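Local coordinates for long form D7clu1 salivary protein (Culex quinquefasciatus, PDB 6V4C) that binds and sequesters host adenine nucleotides, above all ADP and ATP, so that platelet aggregation is inhibited and blood feeding is enhanced, at residues A[178-183]-A[238-243]; A[170-175]-A[247-252]. All coordinates share one frame; numbering follows the deposited sequence.

Interaction 1: residues A[178-183]-A[238-243]; sequences PKFIKH and DYYKCI
Phe-180 and Tyr-240 carry the whole contact between 178-183 and 238-243, and they meet as an edge-to-face (T-shaped) aromatic pair. The ring centroids lie 5.4 Å apart and the planes are turned 75° to each other, with the edge of Phe-180 directed at the face of Tyr-240. The leading atom is CZ of Phe-180, which comes to 3.6 Å from CE1 of Tyr-240; CE2 of Phe-180 follows at 4.0 Å from the same CE1. This geometry suits two aromatic residues, because the slightly positive ring hydrogens of the phenylalanine are offered to the electron-rich ring of the tyrosine. Both side chains set out toward the opposite helix, each with CG anti to its own backbone nitrogen (chi1 -168° in Phe-180, -178° in Tyr-240), and the two rings together span the distance between the helices.

No hydrogen bond joins the two segments, so the contact is purely apolar, with just 79 Å² buried in all. The polar end of Tyr-240 is satisfied from another quarter: its OH hydrogen-bonds the carbonyl O of Gly-173. A tyrosine therefore fits this buried position, its ring serving the aromatic packing while its hydroxyl hydrogen-bonds a main-chain carbonyl. Phenylalanine, with no polar atom to satisfy, suits the other side.

Within the second PBP/GOBP-family region the contact bridges the start of helix 179-190 and the middle of helix 235-247, the latter tied through Cys-242 to Cys-228 by a disulfide. Around the aromatic pair, Phe-180 also meets Phe-174 and Tyr-159, whereas Tyr-240 turns toward helix 249-263, where it packs on Phe-252 and Leu-256.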
loop_
_atom_site.group_PDB
_atom_site.type_symbol
_atom_site.label_atom_id
_atom_site.label_comp_id
_atom_site.label_asym_id
_atom_site.label_seq_id
_atom_site.Cartn_x
_atom_site.Cartn_y
_atom_site.Cartn_z
ATOM N N PRO A 178 -14.062 -15.549 18.411
ATOM C CA PRO A 178 -14.932 -14.590 17.710
ATOM C C PRO A 178 -14.261 -13.281 17.322
ATOM O O PRO A 178 -14.733 -12.621 16.391
ATOM C CB PRO A 178 -16.079 -14.360 18.705
ATOM C CG PRO A 178 -15.499 -14.713 20.036
ATOM C CD PRO A 178 -14.564 -15.853 19.763
ATOM N N LYS A 179 -13.183 -12.882 18.007
ATOM C CA LYS A 179 -12.501 -11.638 17.670
ATOM C C LYS A 179 -11.756 -11.720 16.344
ATOM O O LYS A 179 -11.436 -10.677 15.765
ATOM C CB LYS A 179 -11.510 -11.256 18.771
ATOM C CG LYS A 179 -12.129 -10.930 20.116
ATOM C CD LYS A 179 -11.054 -10.935 21.195
ATOM C CE LYS A 179 -11.504 -10.210 22.450
ATOM N NZ LYS A 179 -10.429 -10.205 23.480
ATOM N N PHE A 180 -11.468 -12.929 15.854
ATOM C CA PHE A 180 -10.690 -13.065 14.627
ATOM C C PHE A 180 -11.453 -12.601 13.394
ATOM O O PHE A 180 -10.829 -12.302 12.370
ATOM C CB PHE A 180 -10.191 -14.500 14.446
ATOM C CG PHE A 180 -9.153 -14.645 13.366
ATOM C CD1 PHE A 180 -7.841 -14.260 13.592
ATOM C CD2 PHE A 180 -9.494 -15.152 12.121
ATOM C CE1 PHE A 180 -6.883 -14.386 12.599
ATOM C CE2 PHE A 180 -8.540 -15.281 11.122
ATOM C CZ PHE A 180 -7.233 -14.896 11.362
ATOM N N ILE A 181 -12.784 -12.530 13.461
ATOM C CA ILE A 181 -13.542 -11.988 12.338
ATOM C C ILE A 181 -13.209 -10.514 12.136
ATOM O O ILE A 181 -12.957 -10.064 11.013
ATOM C CB ILE A 181 -15.050 -12.234 12.531
ATOM C CG1 ILE A 181 -15.347 -13.736 12.470
ATOM C CG2 ILE A 181 -15.850 -11.490 11.481
ATOM C CD1 ILE A 181 -16.811 -14.084 12.622
ATOM N N LYS A 182 -13.177 -9.745 13.227
ATOM C CA LYS A 182 -12.798 -8.338 13.125
ATOM C C LYS A 182 -11.327 -8.187 12.761
ATOM O O LYS A 182 -10.963 -7.304 11.975
ATOM C CB LYS A 182 -13.069 -7.619 14.445
ATOM C CG LYS A 182 -14.524 -7.537 14.866
ATOM C CD LYS A 182 -14.638 -6.746 16.163
ATOM C CE LYS A 182 -15.982 -6.936 16.843
ATOM N NZ LYS A 182 -15.991 -6.284 18.184
ATOM N N HIS A 183 -10.468 -9.031 13.335
ATOM C CA HIS A 183 -9.031 -8.895 13.118
ATOM C C HIS A 183 -8.658 -9.220 11.678
ATOM O O HIS A 183 -7.903 -8.476 11.040
ATOM C CB HIS A 183 -8.266 -9.786 14.101
ATOM C CG HIS A 183 -6.779 -9.640 14.017
ATOM N ND1 HIS A 183 -5.955 -10.657 13.583
ATOM C CD2 HIS A 183 -5.966 -8.598 14.309
ATOM C CE1 HIS A 183 -4.700 -10.248 13.613
ATOM N NE2 HIS A 183 -4.679 -9.000 14.049
ATOM N N ASP A 238 -13.598 -15.586 5.951
ATOM C CA ASP A 238 -13.869 -16.800 5.187
ATOM C C ASP A 238 -12.927 -16.933 3.995
ATOM O O ASP A 238 -12.403 -18.021 3.733
ATOM C CB ASP A 238 -15.333 -16.825 4.740
ATOM C CG ASP A 238 -16.300 -16.859 5.912
ATOM O OD1 ASP A 238 -15.919 -17.359 6.993
ATOM O OD2 ASP A 238 -17.445 -16.385 5.753
ATOM N N TYR A 239 -12.704 -15.843 3.260
ATOM C CA TYR A 239 -11.752 -15.895 2.155
ATOM C C TYR A 239 -10.331 -16.108 2.664
ATOM O O TYR A 239 -9.553 -16.856 2.061
ATOM C CB TYR A 239 -11.846 -14.619 1.318
ATOM C CG TYR A 239 -13.019 -14.604 0.361
ATOM C CD1 TYR A 239 -13.046 -15.445 -0.745
ATOM C CD2 TYR A 239 -14.093 -13.744 0.558
ATOM C CE1 TYR A 239 -14.113 -15.434 -1.629
ATOM C CE2 TYR A 239 -15.164 -13.726 -0.323
ATOM C CZ TYR A 239 -15.168 -14.574 -1.412
ATOM O OH TYR A 239 -16.229 -14.560 -2.288
ATOM N N TYR A 240 -9.982 -15.447 3.768
ATOM C CA TYR A 240 -8.693 -15.667 4.419
ATOM C C TYR A 240 -8.485 -17.146 4.714
ATOM O O TYR A 240 -7.435 -17.717 4.395
ATOM C CB TYR A 240 -8.662 -14.837 5.704
ATOM C CG TYR A 240 -7.392 -14.872 6.526
ATOM C CD1 TYR A 240 -7.106 -15.950 7.353
ATOM C CD2 TYR A 240 -6.517 -13.794 6.532
ATOM C CE1 TYR A 240 -5.967 -15.975 8.123
ATOM C CE2 TYR A 240 -5.372 -13.806 7.307
ATOM C CZ TYR A 240 -5.104 -14.902 8.101
ATOM O OH TYR A 240 -3.969 -14.927 8.878
ATOM N N LYS A 241 -9.491 -17.794 5.306
ATOM C CA LYS A 241 -9.371 -19.218 5.607
ATOM C C LYS A 241 -9.327 -20.062 4.338
ATOM O O LYS A 241 -8.641 -21.091 4.305
ATOM C CB LYS A 241 -10.513 -19.666 6.521
ATOM C CG LYS A 241 -10.336 -21.068 7.109
ATOM C CD LYS A 241 -8.921 -21.255 7.660
ATOM C CE LYS A 241 -8.838 -22.397 8.664
ATOM N NZ LYS A 241 -9.235 -23.712 8.089
ATOM N N CYS A 242 -10.040 -19.641 3.290
ATOM C CA CYS A 242 -9.998 -20.368 2.026
ATOM C C CYS A 242 -8.598 -20.342 1.419
ATOM O O CYS A 242 -8.108 -21.364 0.925
ATOM C CB CYS A 242 -11.045 -19.796 1.065
ATOM S SG CYS A 242 -12.764 -20.316 1.441
ATOM N N ILE A 243 -7.933 -19.184 1.457
ATOM C CA ILE A 243 -6.555 -19.089 0.977
ATOM C C ILE A 243 -5.622 -19.899 1.869
ATOM O O ILE A 243 -4.723 -20.598 1.386
ATOM C CB ILE A 243 -6.128 -17.612 0.907
ATOM C CG1 ILE A 243 -7.075 -16.821 0.002
ATOM C CG2 ILE A 243 -4.682 -17.494 0.442
ATOM C CD1 ILE A 243 -7.058 -15.333 0.266
#

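Interaction 2: residues A[170-175]-A[247-252]; sequences RKHGFS and LGEQLF. With ZN (zinc ion), chain L.
Different first torsions bring His-172 and Glu-249 to one zinc ion: the imidazole of His-172 swings beside its backbone N, with CG anti to the carbonyl carbon (chi1 -47°), whereas CG of Glu-249 lies anti to the backbone N (chi1 174°) and the chain beyond it stays extended. The zinc is bound by ND1 of His-172 at 2.1 Å and by OE2 of Glu-249 at 2.0 Å. OE1 of Glu-249 stands farther from the zinc, at 2.7 Å, so the carboxylate grips the metal unevenly. Ring and carboxylate planes are only 24° apart, and OE2 sits at the edge of the imidazole, near its plane. The shared metal explains why ND1 of His-172 and OE2 of Glu-249 approach to 3.3 Å without a hydrogen bond between them. An imidazole nitrogen and a carboxylate oxygen are common zinc ligands, and the cation would offset the carboxylate charge.

The ion links the C-terminal end of helix 164-172 to the first turn of helix 249-263, two helices of this all-helical, odorant-binding-protein-like fold. Gly-173, with positive phi, ends the first helix, a conformation that favours glycine. Gly-248 is the N-cap of the second, and its backbone angles again call for glycine.

Farther from the metal the contact is looser: Phe-252, one turn beyond Glu-249, brings CE2 to 4.5 Å from the carbonyl O of Gly-173, while Tyr-244 of the preceding helix hydrogen-bonds the carbonyl O of His-172 through its hydroxyl.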
loop_
_atom_site.group_PDB
_atom_site.type_symbol
_atom_site.label_atom_id
_atom_site.label_comp_id
_atom_site.label_asym_id
_atom_site.label_seq_id
_atom_site.Cartn_x
_atom_site.Cartn_y
_atom_site.Cartn_z
ATOM N N ARG A 170 -0.588 -15.407 16.265
ATOM C CA ARG A 170 0.839 -15.269 15.986
ATOM C C ARG A 170 1.450 -16.598 15.565
ATOM O O ARG A 170 2.273 -16.650 14.644
ATOM C CB ARG A 170 1.555 -14.734 17.228
ATOM C CG ARG A 170 1.232 -13.292 17.591
ATOM C CD ARG A 170 1.760 -12.339 16.538
ATOM N NE ARG A 170 3.101 -12.717 16.100
ATOM C CZ ARG A 170 3.646 -12.327 14.953
ATOM N NH1 ARG A 170 2.965 -11.544 14.129
ATOM N NH2 ARG A 170 4.867 -12.729 14.624
ATOM N N LYS A 171 1.052 -17.686 16.225
ATOM C CA LYS A 171 1.707 -18.976 16.044
ATOM C C LYS A 171 1.245 -19.683 14.775
ATOM O O LYS A 171 2.065 -20.254 14.048
ATOM C CB LYS A 171 1.435 -19.847 17.270
ATOM C CG LYS A 171 2.316 -21.077 17.417
ATOM C CD LYS A 171 2.089 -21.726 18.777
ATOM C CE LYS A 171 3.071 -22.855 19.037
ATOM N NZ LYS A 171 3.084 -23.240 20.476
ATOM N N HIS A 172 -0.055 -19.653 14.487
ATOM C CA HIS A 172 -0.612 -20.420 13.384
ATOM C C HIS A 172 -1.283 -19.572 12.314
ATOM O O HIS A 172 -1.754 -20.131 11.317
ATOM C CB HIS A 172 -1.600 -21.468 13.915
ATOM C CG HIS A 172 -1.081 -22.245 15.085
ATOM N ND1 HIS A 172 -0.133 -23.238 14.961
ATOM C CD2 HIS A 172 -1.382 -22.175 16.404
ATOM C CE1 HIS A 172 0.129 -23.747 16.153
ATOM N NE2 HIS A 172 -0.613 -23.116 17.046
ATOM N N GLY A 173 -1.352 -18.253 12.485
ATOM C CA GLY A 173 -1.969 -17.401 11.488
ATOM C C GLY A 173 -3.472 -17.499 11.386
ATOM O O GLY A 173 -4.049 -16.971 10.431
ATOM N N PHE A 174 -4.129 -18.156 12.336
ATOM C CA PHE A 174 -5.575 -18.298 12.298
ATOM C C PHE A 174 -6.068 -18.535 13.715
ATOM O O PHE A 174 -5.327 -19.014 14.578
ATOM C CB PHE A 174 -6.001 -19.448 11.377
ATOM C CG PHE A 174 -7.483 -19.541 11.173
ATOM C CD1 PHE A 174 -8.127 -18.683 10.297
ATOM C CD2 PHE A 174 -8.235 -20.480 11.860
ATOM C CE1 PHE A 174 -9.493 -18.762 10.107
ATOM C CE2 PHE A 174 -9.603 -20.564 11.674
ATOM C CZ PHE A 174 -10.232 -19.704 10.794
ATOM N N SER A 175 -7.327 -18.181 13.947
ATOM C CA SER A 175 -7.950 -18.401 15.241
ATOM C C SER A 175 -9.438 -18.620 15.041
ATOM O O SER A 175 -10.061 -17.975 14.190
ATOM C CB SER A 175 -7.728 -17.213 16.182
ATOM O OG SER A 175 -8.515 -17.339 17.355
ATOM N N LEU A 247 -3.360 -22.953 0.230
ATOM C CA LEU A 247 -1.904 -22.932 0.236
ATOM C C LEU A 247 -1.307 -23.820 1.319
ATOM O O LEU A 247 -0.167 -24.270 1.171
ATOM C CB LEU A 247 -1.398 -21.498 0.422
ATOM C CG LEU A 247 -1.739 -20.484 -0.673
ATOM C CD1 LEU A 247 -1.339 -19.084 -0.244
ATOM C CD2 LEU A 247 -1.061 -20.849 -1.986
ATOM N N GLY A 248 -2.044 -24.090 2.391
ATOM C CA GLY A 248 -1.482 -24.767 3.543
ATOM C C GLY A 248 -0.818 -23.804 4.505
ATOM O O GLY A 248 -0.384 -22.725 4.095
ATOM N N GLU A 249 -0.728 -24.182 5.783
ATOM C CA GLU A 249 -0.235 -23.254 6.797
ATOM C C GLU A 249 1.191 -22.801 6.503
ATOM O O GLU A 249 1.507 -21.615 6.627
ATOM C CB GLU A 249 -0.313 -23.887 8.186
ATOM C CG GLU A 249 0.316 -23.032 9.284
ATOM C CD GLU A 249 0.346 -23.730 10.622
ATOM O OE1 GLU A 249 0.736 -24.914 10.664
ATOM O OE2 GLU A 249 -0.032 -23.097 11.629
ATOM N N GLN A 250 2.063 -23.733 6.114
ATOM C CA GLN A 250 3.480 -23.409 5.973
ATOM C C GLN A 250 3.700 -22.319 4.928
ATOM O O GLN A 250 4.363 -21.309 5.192
ATOM C CB GLN A 250 4.269 -24.672 5.627
ATOM C CG GLN A 250 5.392 -24.981 6.602
ATOM C CD GLN A 250 4.914 -25.116 8.042
ATOM O OE1 GLN A 250 5.572 -24.640 8.968
ATOM N NE2 GLN A 250 3.771 -25.769 8.236
ATOM N N LEU A 251 3.134 -22.499 3.733
ATOM C CA LEU A 251 3.308 -21.492 2.693
ATOM C C LEU A 251 2.565 -20.208 3.037
ATOM O O LEU A 251 3.087 -19.106 2.823
ATOM C CB LEU A 251 2.845 -22.041 1.346
ATOM C CG LEU A 251 2.949 -21.075 0.171
ATOM C CD1 LEU A 251 4.375 -20.566 0.028
ATOM C CD2 LEU A 251 2.487 -21.755 -1.107
ATOM N N PHE A 252 1.349 -20.335 3.574
ATOM C CA PHE A 252 0.552 -19.160 3.916
ATOM C C PHE A 252 1.289 -18.266 4.905
ATOM O O PHE A 252 1.360 -17.044 4.723
ATOM C CB PHE A 252 -0.802 -19.602 4.483
ATOM C CG PHE A 252 -1.766 -18.470 4.720
ATOM C CD1 PHE A 252 -2.639 -18.071 3.724
ATOM C CD2 PHE A 252 -1.806 -17.813 5.940
ATOM C CE1 PHE A 252 -3.533 -17.035 3.936
ATOM C CE2 PHE A 252 -2.697 -16.778 6.158
ATOM C CZ PHE A 252 -3.564 -16.388 5.153
HETATM ZN ZN ZN L . 0.562 -24.179 13.221
#

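In the fold
Interactions 1 and 2 lie side by side, their centres about 12 Å apart, and along the chain interaction 1 is nested inside the loop closed by interaction 2. Two pairs of consecutive helices supply them: 164-172 with 179-190, and 235-247 with 249-263. They touch directly. The hydroxyl OH of Tyr-240 is 2.6 Å from O of Gly-173, a probable hydrogen bond, and Phe-174 and Phe-252 of interaction 2 pack against the aromatic pair of interaction 1. The zinc lies about 11 Å from the Tyr-240 side chain. Ile-181 and Lys-182 line the 2-ethoxyethanol pocket without joining the contact; no ADP-pocket residue belongs to either interaction.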